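PDB 3VOC: Beta/alpha-amylase from Paenibacillus polymyxa, which hydrolyses alpha-1,4-glucosidic linkages in starch-type polysaccharides, this chain being the N-terminal beta-amylase part, which releases maltose from non-reducing chain ends. Local coordinates for residues A[135-140]-A[262-267]; A[154-159]-A[258-263]. All coordinates share one frame; numbering follows the deposited sequence.

Contact 1: residues A[135-140]-A[262-267]; sequences ELYASF and AAAHKN. With CA (calcium ion), chain B.
Tyr-137 leaves its helix pointing at the other one, with CG anti to its own carbonyl carbon (chi1 -63°). Tyr-137 CB sits beside the Asn-267 amide, 3.8 Å from Asn-267 ND2. One ring flank then runs along the neighbouring backbone. Tyr-137 CD2 lies 3.6 Å from Ala-264 N, the carbonyl carbon of Ala-263 lies at the ring edge near its plane, and Tyr-137 CE2 meets Ala-264 CB at 3.9 Å. At the tip, Tyr-137 OH reaches Leu-156 CD2 (3.6 Å) on strand 153-156. The two helices, 127-144 and 240-268, are neighbours in the outer layer of the TIM barrel, following its third and fourth strands; the axes of segments 135-140 and 262-267 approach to 9.0 Å at 26°, and the methyls of Ala-263 and Ala-264 touch the CD2-CE2 side of the ring. Asn-267 folds back on its own helix: Asn-267 ND2 gives Ala-263 O a bent 2.9 Å hydrogen bond from above the carbonyl plane, and also bonds to Asp-134, while Asn-267 OD1 lies 3.3 Å from Ala-138 CB. Asp-134 takes a salt bridge from Lys-266 as well. Glu-135 turns away from this interface, and its OE1 binds calcium at 2.2 Å with Glu-48, Asp-52, Asn-53, Gln-132 and a water.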
loop_
_atom_site.group_PDB
_atom_site.type_symbol
_atom_site.label_atom_id
_atom_site.label_comp_id
_atom_site.label_asym_id
_atom_site.label_seq_id
_atom_site.Cartn_x
_atom_site.Cartn_y
_atom_site.Cartn_z
ATOM N N GLU A 135 1.489 19.402 -1.275
ATOM C CA GLU A 135 1.520 20.307 -0.115
ATOM C C GLU A 135 1.931 19.590 1.172
ATOM O O GLU A 135 2.672 20.144 1.986
ATOM C CB GLU A 135 0.154 20.955 0.127
ATOM C CG GLU A 135 -0.360 21.823 -1.027
ATOM C CD GLU A 135 -1.819 22.206 -0.844
ATOM O OE1 GLU A 135 -2.596 21.417 -0.248
ATOM O OE2 GLU A 135 -2.198 23.300 -1.305
ATOM N N LEU A 136 1.418 18.372 1.365
ATOM C CA LEU A 136 1.710 17.616 2.590
ATOM C C LEU A 136 3.186 17.179 2.628
ATOM O O LEU A 136 3.847 17.236 3.684
ATOM C CB LEU A 136 0.771 16.401 2.693
ATOM C CG LEU A 136 1.033 15.408 3.835
ATOM C CD1 LEU A 136 0.786 16.092 5.172
ATOM C CD2 LEU A 136 0.149 14.184 3.687
ATOM N N TYR A 137 3.712 16.751 1.481
ATOM C CA TYR A 137 5.117 16.320 1.414
ATOM C C TYR A 137 6.035 17.524 1.643
ATOM O O TYR A 137 7.068 17.422 2.318
ATOM C CB TYR A 137 5.439 15.668 0.064
ATOM C CG TYR A 137 4.691 14.368 -0.279
ATOM C CD1 TYR A 137 3.991 13.647 0.681
ATOM C CD2 TYR A 137 4.723 13.861 -1.580
ATOM C CE1 TYR A 137 3.326 12.441 0.341
ATOM C CE2 TYR A 137 4.071 12.668 -1.930
ATOM C CZ TYR A 137 3.378 11.973 -0.970
ATOM O OH TYR A 137 2.744 10.808 -1.320
ATOM N N ALA A 138 5.654 18.659 1.068
ATOM C CA ALA A 138 6.386 19.913 1.252
ATOM C C ALA A 138 6.424 20.284 2.721
ATOM O O ALA A 138 7.479 20.625 3.263
ATOM C CB ALA A 138 5.726 21.048 0.420
ATOM N N SER A 139 5.266 20.215 3.373
ATOM C CA SER A 139 5.205 20.536 4.776
ATOM C C SER A 139 6.051 19.576 5.609
ATOM O O SER A 139 6.742 20.016 6.532
ATOM C CB SER A 139 3.769 20.549 5.293
ATOM O OG SER A 139 3.765 21.071 6.605
ATOM N N PHE A 140 5.995 18.278 5.294
ATOM C CA PHE A 140 6.810 17.307 6.032
ATOM C C PHE A 140 8.290 17.623 5.896
ATOM O O PHE A 140 9.040 17.636 6.882
ATOM C CB PHE A 140 6.555 15.865 5.545
ATOM C CG PHE A 140 7.357 14.849 6.290
ATOM C CD1 PHE A 140 6.978 14.435 7.572
ATOM C CD2 PHE A 140 8.518 14.338 5.744
ATOM C CE1 PHE A 140 7.763 13.509 8.291
ATOM C CE2 PHE A 140 9.304 13.423 6.455
ATOM C CZ PHE A 140 8.927 13.011 7.722
ATOM N N ALA A 262 6.623 11.616 -8.101
ATOM C CA ALA A 262 7.258 12.835 -8.590
ATOM C C ALA A 262 7.159 13.927 -7.530
ATOM O O ALA A 262 8.121 14.662 -7.297
ATOM C CB ALA A 262 6.621 13.277 -9.921
ATOM N N ALA A 263 5.998 14.021 -6.868
ATOM C CA ALA A 263 5.843 14.977 -5.787
ATOM C C ALA A 263 6.780 14.655 -4.623
ATOM O O ALA A 263 7.330 15.564 -4.006
ATOM C CB ALA A 263 4.375 15.062 -5.306
ATOM N N ALA A 264 6.959 13.376 -4.315
ATOM C CA ALA A 264 7.847 13.008 -3.205
ATOM C C ALA A 264 9.288 13.351 -3.555
ATOM O O ALA A 264 10.024 13.936 -2.739
ATOM C CB ALA A 264 7.710 11.537 -2.871
ATOM N N HIS A 265 9.696 12.989 -4.768
ATOM C CA HIS A 265 11.051 13.291 -5.221
ATOM C C HIS A 265 11.315 14.782 -5.198
ATOM O O HIS A 265 12.368 15.225 -4.749
ATOM C CB HIS A 265 11.322 12.714 -6.610
ATOM C CG HIS A 265 11.737 11.279 -6.581
ATOM N ND1 HIS A 265 12.974 10.872 -6.120
ATOM C CD2 HIS A 265 11.090 10.152 -6.966
ATOM C CE1 HIS A 265 13.063 9.557 -6.209
ATOM N NE2 HIS A 265 11.933 9.096 -6.713
ATOM N N LYS A 266 10.340 15.551 -5.657
ATOM C CA LYS A 266 10.507 16.994 -5.754
ATOM C C LYS A 266 10.739 17.611 -4.380
ATOM O O LYS A 266 11.610 18.473 -4.217
ATOM C CB LYS A 266 9.292 17.626 -6.427
ATOM C CG LYS A 266 9.398 19.155 -6.593
ATOM C CD LYS A 266 8.117 19.725 -7.191
ATOM C CE LYS A 266 7.035 19.850 -6.129
ATOM N NZ LYS A 266 5.889 20.700 -6.572
ATOM N N ASN A 267 9.972 17.153 -3.396
ATOM C CA ASN A 267 10.058 17.676 -2.040
ATOM C C ASN A 267 11.161 17.079 -1.171
ATOM O O ASN A 267 11.628 17.723 -0.231
ATOM C CB ASN A 267 8.698 17.534 -1.362
ATOM C CG ASN A 267 7.681 18.528 -1.915
ATOM O OD1 ASN A 267 7.844 19.725 -1.750
ATOM N ND2 ASN A 267 6.663 18.033 -2.609
HETATM CA CA CA B . -3.332 20.844 1.798
HETATM O O HOH W 1 -1.839 19.053 2.003
#

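Contact 2: residues A[154-159]-A[258-263]; sequences IYLSGG and GVIGAA
Leu-156 holds CG anti to its carbonyl carbon, beside the backbone N (chi1 -54°); its CB points toward the helix, and a chi2 of -177° sets CD1 anti to CA, extending the chain. Ile-260 answers from the helix: its CG1 takes the crowded position between backbone N and carbonyl carbon (chi1 69°), with CD1 extended beyond it.

The tip of Leu-156 meets Ile-260 one carbon short of its end. Leu-156 CD1 comes down on the helix backbone, 3.6 Å from Ile-260 O, and touches Ile-260 CG1 at 4.0 Å. Leu-156 CD1 also lies 4.1 Å from Gly-261 CA. Ile-260 CD1 passes on to the backbone of Ser-157 and Gly-158, lying 3.9 Å from Gly-158 CA and at the same distance from Ser-157 O. The contact is van der Waals packing, mostly methyl against backbone, with one methyl-methylene touch, and every touching residue is buried. Tyr-133 and Tyr-137 of helix 127-144 also pack on Ile-260.

The CB of Ser-157 points away from the helix. Its OG hydrogen-bonds to ND1 of His-81, a probable substrate-binding residue, so hydrophobic packing and a likely second-shell link to the substrate site come from consecutive residues. Leu-156 is meanwhile tied by backbone hydrogen bonding to Gly-277 of the next strand. This is the layering of a TIM barrel: strand side chains packed outward against a surrounding helix, with the loop after the strand's C-terminal end turning toward the active site.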
loop_
_atom_site.group_PDB
_atom_site.type_symbol
_atom_site.label_atom_id
_atom_site.label_comp_id
_atom_site.label_asym_id
_atom_site.label_seq_id
_atom_site.Cartn_x
_atom_site.Cartn_y
_atom_site.Cartn_z
ATOM N N ILE A 154 12.000 6.928 3.158
ATOM C CA ILE A 154 10.635 7.446 3.356
ATOM C C ILE A 154 9.645 6.607 2.557
ATOM O O ILE A 154 9.933 6.273 1.409
ATOM C CB ILE A 154 10.521 8.934 2.912
ATOM C CG1 ILE A 154 11.496 9.805 3.733
ATOM C CG2 ILE A 154 9.070 9.435 3.047
ATOM C CD1 ILE A 154 11.705 11.243 3.219
ATOM N N TYR A 155 8.492 6.278 3.159
ATOM C CA TYR A 155 7.439 5.552 2.435
ATOM C C TYR A 155 6.284 6.467 2.050
ATOM O O TYR A 155 5.950 7.411 2.783
ATOM C CB TYR A 155 6.911 4.335 3.237
ATOM C CG TYR A 155 7.924 3.193 3.365
ATOM C CD1 TYR A 155 8.730 2.814 2.280
ATOM C CD2 TYR A 155 8.078 2.491 4.565
ATOM C CE1 TYR A 155 9.684 1.774 2.396
ATOM C CE2 TYR A 155 9.012 1.446 4.689
ATOM C CZ TYR A 155 9.811 1.089 3.600
ATOM O OH TYR A 155 10.750 0.060 3.715
ATOM N N LEU A 156 5.673 6.177 0.898
ATOM C CA LEU A 156 4.456 6.858 0.485
ATOM C C LEU A 156 3.302 5.893 0.656
ATOM O O LEU A 156 3.513 4.670 0.621
ATOM C CB LEU A 156 4.546 7.261 -0.984
ATOM C CG LEU A 156 5.770 8.087 -1.369
ATOM C CD1 LEU A 156 5.680 8.459 -2.840
ATOM C CD2 LEU A 156 5.952 9.332 -0.468
ATOM N N SER A 157 2.094 6.437 0.815
ATOM C CA SER A 157 0.866 5.659 0.796
ATOM C C SER A 157 0.175 5.817 -0.567
ATOM O O SER A 157 -0.272 6.918 -0.944
ATOM C CB SER A 157 -0.064 6.109 1.929
ATOM O OG SER A 157 -1.343 5.519 1.792
ATOM N N GLY A 158 0.091 4.718 -1.309
ATOM C CA GLY A 158 -0.512 4.737 -2.649
ATOM C C GLY A 158 -2.016 4.510 -2.662
ATOM O O GLY A 158 -2.629 4.510 -3.724
ATOM N N GLY A 159 -2.606 4.303 -1.492
ATOM C CA GLY A 159 -4.050 4.061 -1.386
ATOM C C GLY A 159 -4.437 3.425 -0.061
ATOM O O GLY A 159 -3.702 3.558 0.934
ATOM N N GLY A 258 3.033 7.508 -10.346
ATOM C CA GLY A 258 3.858 8.515 -11.033
ATOM C C GLY A 258 3.710 9.902 -10.417
ATOM O O GLY A 258 4.700 10.617 -10.187
ATOM N N VAL A 259 2.467 10.291 -10.164
ATOM C CA VAL A 259 2.172 11.604 -9.614
ATOM C C VAL A 259 2.746 11.756 -8.193
ATOM O O VAL A 259 3.432 12.729 -7.905
ATOM C CB VAL A 259 0.646 11.873 -9.627
ATOM C CG1 VAL A 259 0.297 13.092 -8.769
ATOM C CG2 VAL A 259 0.163 12.057 -11.067
ATOM N N ILE A 260 2.481 10.782 -7.321
ATOM C CA ILE A 260 2.918 10.885 -5.922
ATOM C C ILE A 260 4.423 10.687 -5.802
ATOM O O ILE A 260 5.069 11.314 -4.972
ATOM C CB ILE A 260 2.102 9.971 -4.959
ATOM C CG1 ILE A 260 2.400 8.487 -5.202
ATOM C CG2 ILE A 260 0.607 10.288 -5.130
ATOM C CD1 ILE A 260 1.649 7.516 -4.259
ATOM N N GLY A 261 4.977 9.844 -6.669
ATOM C CA GLY A 261 6.417 9.632 -6.717
ATOM C C GLY A 261 7.144 10.915 -7.100
ATOM O O GLY A 261 8.159 11.258 -6.509
ATOM N N ALA A 262 6.623 11.616 -8.101
ATOM C CA ALA A 262 7.258 12.835 -8.590
ATOM C C ALA A 262 7.159 13.927 -7.530
ATOM O O ALA A 262 8.121 14.662 -7.297
ATOM C CB ALA A 262 6.621 13.277 -9.921
ATOM N N ALA A 263 5.998 14.021 -6.868
ATOM C CA ALA A 263 5.843 14.977 -5.787
ATOM C C ALA A 263 6.780 14.655 -4.623
ATOM O O ALA A 263 7.330 15.564 -4.006
ATOM C CB ALA A 263 4.375 15.062 -5.306
#

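How the contacts relate
Both contacts use helix 240-268, sharing Ala-262 and Ala-263, and their centres lie 9 Å apart. Along the chain, helix 127-144 comes first, strand 153-156 follows it, and helix 240-268 begins some 80 residues later. Contact 1 joins two helices of the outer layer, whereas contact 2 lies deeper, between the fourth strand of the eight-stranded barrel and the helix that covers it. They also touch directly: Tyr-137 CE2 is 3.5 Å from Ile-260 O, and Ala-264 CB is 3.7 Å from Leu-156 CD1. Continuous packing thus runs from the calcium-bearing helix inward to the strand end beside the probable substrate site.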